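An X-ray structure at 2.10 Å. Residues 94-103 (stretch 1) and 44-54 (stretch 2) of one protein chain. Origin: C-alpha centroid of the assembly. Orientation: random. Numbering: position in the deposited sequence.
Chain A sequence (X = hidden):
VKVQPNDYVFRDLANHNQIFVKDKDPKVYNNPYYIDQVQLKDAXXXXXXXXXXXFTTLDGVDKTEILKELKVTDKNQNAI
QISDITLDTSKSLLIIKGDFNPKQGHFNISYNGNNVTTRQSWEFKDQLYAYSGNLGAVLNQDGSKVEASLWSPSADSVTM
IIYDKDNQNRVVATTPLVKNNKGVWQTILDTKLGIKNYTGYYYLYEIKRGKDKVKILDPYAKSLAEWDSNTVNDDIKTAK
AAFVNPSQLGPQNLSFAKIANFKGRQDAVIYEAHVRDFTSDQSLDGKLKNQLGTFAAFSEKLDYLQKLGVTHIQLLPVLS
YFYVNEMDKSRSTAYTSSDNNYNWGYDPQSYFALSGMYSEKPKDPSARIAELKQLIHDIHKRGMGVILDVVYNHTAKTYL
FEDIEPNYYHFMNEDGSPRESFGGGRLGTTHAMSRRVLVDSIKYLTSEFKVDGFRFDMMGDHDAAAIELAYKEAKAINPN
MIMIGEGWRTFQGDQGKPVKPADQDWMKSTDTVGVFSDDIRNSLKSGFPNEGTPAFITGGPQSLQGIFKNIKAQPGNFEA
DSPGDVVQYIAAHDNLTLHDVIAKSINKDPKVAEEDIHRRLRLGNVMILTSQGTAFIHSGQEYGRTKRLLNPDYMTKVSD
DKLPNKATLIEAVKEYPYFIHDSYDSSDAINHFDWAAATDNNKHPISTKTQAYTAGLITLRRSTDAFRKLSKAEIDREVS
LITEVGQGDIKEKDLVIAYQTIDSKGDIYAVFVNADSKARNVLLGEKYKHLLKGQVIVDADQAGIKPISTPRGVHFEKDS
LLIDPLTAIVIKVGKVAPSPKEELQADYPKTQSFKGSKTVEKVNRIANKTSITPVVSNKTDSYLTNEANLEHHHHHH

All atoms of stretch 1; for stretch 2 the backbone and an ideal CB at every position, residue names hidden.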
# COMPACT_ATOMS: atom_id res chain seq x y z
N LEU A 94 -32.10 -7.02 -25.89
CA LEU A 94 -33.15 -8.02 -25.98
C LEU A 94 -32.78 -9.19 -25.09
O LEU A 94 -31.72 -9.80 -25.27
CB LEU A 94 -33.28 -8.47 -27.43
CG LEU A 94 -34.37 -9.48 -27.79
CD1 LEU A 94 -35.75 -8.86 -27.64
CD2 LEU A 94 -34.15 -9.99 -29.20
N ILE A 95 -33.63 -9.51 -24.12
CA ILE A 95 -33.40 -10.66 -23.24
C ILE A 95 -34.08 -11.89 -23.85
O ILE A 95 -35.29 -11.89 -24.05
CB ILE A 95 -33.90 -10.40 -21.80
CG1 ILE A 95 -33.29 -9.11 -21.23
CG2 ILE A 95 -33.56 -11.58 -20.89
CD1 ILE A 95 -34.10 -7.87 -21.55
N ILE A 96 -33.28 -12.91 -24.14
CA ILE A 96 -33.73 -14.11 -24.85
C ILE A 96 -33.78 -15.29 -23.88
O ILE A 96 -32.77 -15.59 -23.24
CB ILE A 96 -32.77 -14.46 -26.02
CG1 ILE A 96 -32.52 -13.23 -26.91
CG2 ILE A 96 -33.34 -15.60 -26.85
CD1 ILE A 96 -31.32 -13.37 -27.84
N LYS A 97 -34.94 -15.95 -23.80
CA LYS A 97 -35.15 -17.08 -22.89
C LYS A 97 -35.23 -18.41 -23.63
O LYS A 97 -35.77 -18.48 -24.75
CB LYS A 97 -36.44 -16.89 -22.08
CG LYS A 97 -36.46 -15.65 -21.20
CD LYS A 97 -37.79 -15.53 -20.46
CE LYS A 97 -37.99 -14.15 -19.87
NZ LYS A 97 -37.06 -13.88 -18.73
N GLY A 98 -34.73 -19.45 -22.99
CA GLY A 98 -34.71 -20.80 -23.55
C GLY A 98 -33.81 -21.70 -22.72
O GLY A 98 -33.34 -21.30 -21.66
N ASP A 99 -33.58 -22.93 -23.18
CA ASP A 99 -32.70 -23.87 -22.48
C ASP A 99 -31.31 -23.81 -23.11
O ASP A 99 -31.06 -24.41 -24.16
CB ASP A 99 -33.27 -25.29 -22.54
CG ASP A 99 -32.51 -26.28 -21.65
OD1 ASP A 99 -31.33 -26.04 -21.31
OD2 ASP A 99 -33.11 -27.31 -21.29
N PHE A 100 -30.40 -23.07 -22.47
CA PHE A 100 -29.07 -22.83 -23.03
C PHE A 100 -27.98 -23.55 -22.22
O PHE A 100 -27.27 -22.94 -21.42
CB PHE A 100 -28.79 -21.33 -23.09
CG PHE A 100 -29.82 -20.55 -23.87
CD1 PHE A 100 -30.08 -20.86 -25.20
CD2 PHE A 100 -30.52 -19.51 -23.28
CE1 PHE A 100 -31.02 -20.14 -25.93
CE2 PHE A 100 -31.46 -18.79 -24.00
CZ PHE A 100 -31.71 -19.10 -25.33
N ASN A 101 -27.87 -24.86 -22.45
CA ASN A 101 -26.88 -25.69 -21.76
C ASN A 101 -25.46 -25.24 -22.13
O ASN A 101 -25.08 -25.31 -23.30
CB ASN A 101 -27.09 -27.17 -22.14
CG ASN A 101 -26.24 -28.13 -21.30
OD1 ASN A 101 -25.36 -27.73 -20.54
ND2 ASN A 101 -26.52 -29.43 -21.44
N PRO A 102 -24.68 -24.77 -21.14
CA PRO A 102 -23.34 -24.26 -21.45
C PRO A 102 -22.39 -25.31 -22.04
O PRO A 102 -21.40 -24.94 -22.68
CB PRO A 102 -22.82 -23.74 -20.10
CG PRO A 102 -23.67 -24.39 -19.07
CD PRO A 102 -24.99 -24.66 -19.70
N LYS A 103 -22.69 -26.59 -21.85
CA LYS A 103 -21.91 -27.68 -22.45
C LYS A 103 -22.09 -27.75 -23.97
O LYS A 103 -21.22 -28.26 -24.68
CB LYS A 103 -22.28 -29.01 -21.79
CG LYS A 103 -21.89 -29.10 -20.31
CD LYS A 103 -22.22 -30.46 -19.72
CE LYS A 103 -21.55 -30.66 -18.37
NZ LYS A 103 -22.04 -29.71 -17.34
N UNK A 44 -24.41 -11.87 -24.48
CA UNK A 44 -23.83 -12.54 -23.33
C UNK A 44 -24.83 -13.50 -22.69
O UNK A 44 -26.02 -13.19 -22.61
CB UNK A 44 -23.35 -11.51 -22.30
N UNK A 45 -24.34 -14.66 -22.26
CA UNK A 45 -25.15 -15.59 -21.46
C UNK A 45 -24.94 -15.29 -19.97
O UNK A 45 -23.82 -15.33 -19.46
CB UNK A 45 -24.79 -17.04 -21.77
N UNK A 46 -26.05 -15.01 -19.28
CA UNK A 46 -26.05 -14.54 -17.89
C UNK A 46 -26.50 -15.61 -16.89
O UNK A 46 -26.20 -15.51 -15.70
CB UNK A 46 -26.96 -13.32 -17.76
N UNK A 47 -27.24 -16.61 -17.36
CA UNK A 47 -27.57 -17.78 -16.55
C UNK A 47 -27.94 -18.97 -17.45
O UNK A 47 -27.83 -18.88 -18.67
CB UNK A 47 -28.72 -17.46 -15.59
N UNK A 48 -28.38 -20.08 -16.85
CA UNK A 48 -28.66 -21.30 -17.61
C UNK A 48 -29.72 -21.11 -18.70
O UNK A 48 -29.63 -21.72 -19.76
CB UNK A 48 -29.11 -22.40 -16.65
N UNK A 49 -30.70 -20.24 -18.43
CA UNK A 49 -31.84 -20.07 -19.33
C UNK A 49 -32.02 -18.64 -19.86
O UNK A 49 -33.13 -18.25 -20.23
CB UNK A 49 -33.12 -20.50 -18.61
N UNK A 50 -30.94 -17.86 -19.93
CA UNK A 50 -31.06 -16.45 -20.34
C UNK A 50 -29.83 -15.91 -21.08
O UNK A 50 -28.69 -16.08 -20.63
CB UNK A 50 -31.32 -15.58 -19.11
N UNK A 51 -30.09 -15.24 -22.20
CA UNK A 51 -29.05 -14.56 -22.99
C UNK A 51 -29.48 -13.12 -23.31
O UNK A 51 -30.56 -12.90 -23.85
CB UNK A 51 -28.77 -15.33 -24.28
N UNK A 52 -28.63 -12.15 -22.98
CA UNK A 52 -28.89 -10.75 -23.34
C UNK A 52 -28.14 -10.37 -24.61
O UNK A 52 -26.93 -10.53 -24.70
CB UNK A 52 -28.49 -9.82 -22.20
N UNK A 53 -28.89 -9.87 -25.60
CA UNK A 53 -28.34 -9.46 -26.89
C UNK A 53 -28.45 -7.95 -27.04
O UNK A 53 -29.54 -7.39 -26.92
CB UNK A 53 -29.06 -10.17 -28.04
N UNK A 54 -27.32 -7.30 -27.30
CA UNK A 54 -27.30 -5.84 -27.46
C UNK A 54 -27.51 -5.45 -28.92
O UNK A 54 -26.92 -6.04 -29.83
CB UNK A 54 -25.98 -5.26 -26.95

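Position 44 has extended backbone angles (-135/141) and nothing of stretch 1 within 5.5 Å of its ideal CB, so stretch 1 sets no preference. It is Gln44, whose OE1 accepts a hydrogen bond from the side chain at position 52.

At position 45 CA-to-CB points toward stretch 1, but the ideal CB is again more than 5.5 Å from it. Only a long side chain could reach the carbonyl of Phe100, and a donor at its tip would be rewarded. The residue is Gln45, extended (chi1 t, chi2 t): NE2 donates to Phe100 O at 2.8 Å (142°) and to the backbone O of position 47 at 3.1 Å.

Position 46 is out of reach, and many residues would suit; it is Thr46. Position 47 points away and opens a type I turn ending at position 50, where Asp, Asn or Ser commonly accept from the turn's backbone. Asp47 does so, OD1 taking a 2.9 Å hydrogen bond from N of position 49.

At position 48 (-60/-34) CA-to-CB runs sideways, with the ring of Pro102 as an apolar surface within range of a medium or long side chain. Leu48 (m, t) brings CD2 to 3.8 Å from Pro102 CD. Its backbone O accepts from Phe100 N at 3.1 Å, whatever the side chain.

Position 49 is tight: the ideal CB lies 3.2 Å from Gly98 O, and CA 3.0 Å from the same oxygen. The contact is made by CB itself, so it hardly discriminates beyond CB; small, polar or beta-branched residues could suit. Thr49 (p) brings CG2 to 3.6 Å from Gly98 O, and its backbone O receives a weak hydrogen bond from Gly98 N at 3.4 Å.

Position 50 pairs with Lys97, its CB on the face shared with Ile95 and Lys97, 4.9 Å from Ile95 CG2. Small polar or beta-branched residues would suit. Ser50 (t) places OG 3.5 Å from Ile95 CG2.

Position 51 pairs with Ile96, N donating to Ile96 O (2.9 Å) and O accepting from Ile96 N (2.7 Å). Its ideal CB is 4.4 Å from Phe100 CE2, favouring Ile, Val or Leu. In Ile51 (m, t), CD1 sits 3.9 Å from the Phe100 ring centroid, 8° off the normal, a CH-pi contact over the face.

Position 52 pairs with Ile95 (CA to CA 4.5 Å) and shares its face, the ideal CB lying 4.9 Å from Ile95 CG1, so polar or apolar chains could suit. Gln52 leads its end away, NE2 donating to Gln44 OE1 at 3.0 Å.

At position 53 the ideal CB is already 3.9 Å from Ile96 CD1, so a small apolar residue suffices. Ala53 CB lies 3.9 Å from Ile96 CD1, while its backbone exchanges two hydrogen bonds with Leu94.

Position 54 points away, unconstrained; it is Ser54.

Stretch 2 (44-54) QQTDLTSIQAS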
# COMPACT_ATOMS: atom_id res chain seq x y z
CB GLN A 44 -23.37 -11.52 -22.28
CG GLN A 44 -22.36 -10.49 -22.78
CD GLN A 44 -23.00 -9.33 -23.54
OE1 GLN A 44 -24.11 -8.90 -23.23
NE2 GLN A 44 -22.29 -8.81 -24.54
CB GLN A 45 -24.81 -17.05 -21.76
CG GLN A 45 -25.78 -18.04 -21.10
CD GLN A 45 -25.60 -19.47 -21.56
OE1 GLN A 45 -24.85 -19.76 -22.49
NE2 GLN A 45 -26.30 -20.39 -20.90
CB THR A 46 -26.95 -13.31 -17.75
OG1 THR A 46 -28.30 -13.66 -18.08
CG2 THR A 46 -26.48 -12.18 -18.67
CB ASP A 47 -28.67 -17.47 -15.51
CG ASP A 47 -30.02 -17.16 -16.13
OD1 ASP A 47 -30.31 -17.64 -17.25
OD2 ASP A 47 -30.81 -16.46 -15.48
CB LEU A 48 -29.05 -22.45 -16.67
CG LEU A 48 -27.95 -23.00 -15.77
CD1 LEU A 48 -28.48 -24.14 -14.89
CD2 LEU A 48 -26.75 -23.49 -16.58
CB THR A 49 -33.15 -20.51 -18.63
OG1 THR A 49 -33.40 -19.67 -17.50
CG2 THR A 49 -33.06 -21.97 -18.17
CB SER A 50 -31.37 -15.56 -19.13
OG SER A 50 -31.81 -14.28 -19.54
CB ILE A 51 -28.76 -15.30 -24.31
CG1 ILE A 51 -28.05 -16.63 -24.02
CG2 ILE A 51 -27.91 -14.44 -25.25
CD1 ILE A 51 -27.72 -17.43 -25.26
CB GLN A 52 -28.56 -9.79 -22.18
CG GLN A 52 -27.13 -9.84 -21.65
CD GLN A 52 -26.83 -8.68 -20.71
OE1 GLN A 52 -27.71 -8.19 -20.00
NE2 GLN A 52 -25.58 -8.24 -20.71
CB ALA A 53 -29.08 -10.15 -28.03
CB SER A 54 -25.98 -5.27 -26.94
OG SER A 54 -26.02 -3.86 -26.93
O HOH W 1 -29.70 -24.64 -19.60
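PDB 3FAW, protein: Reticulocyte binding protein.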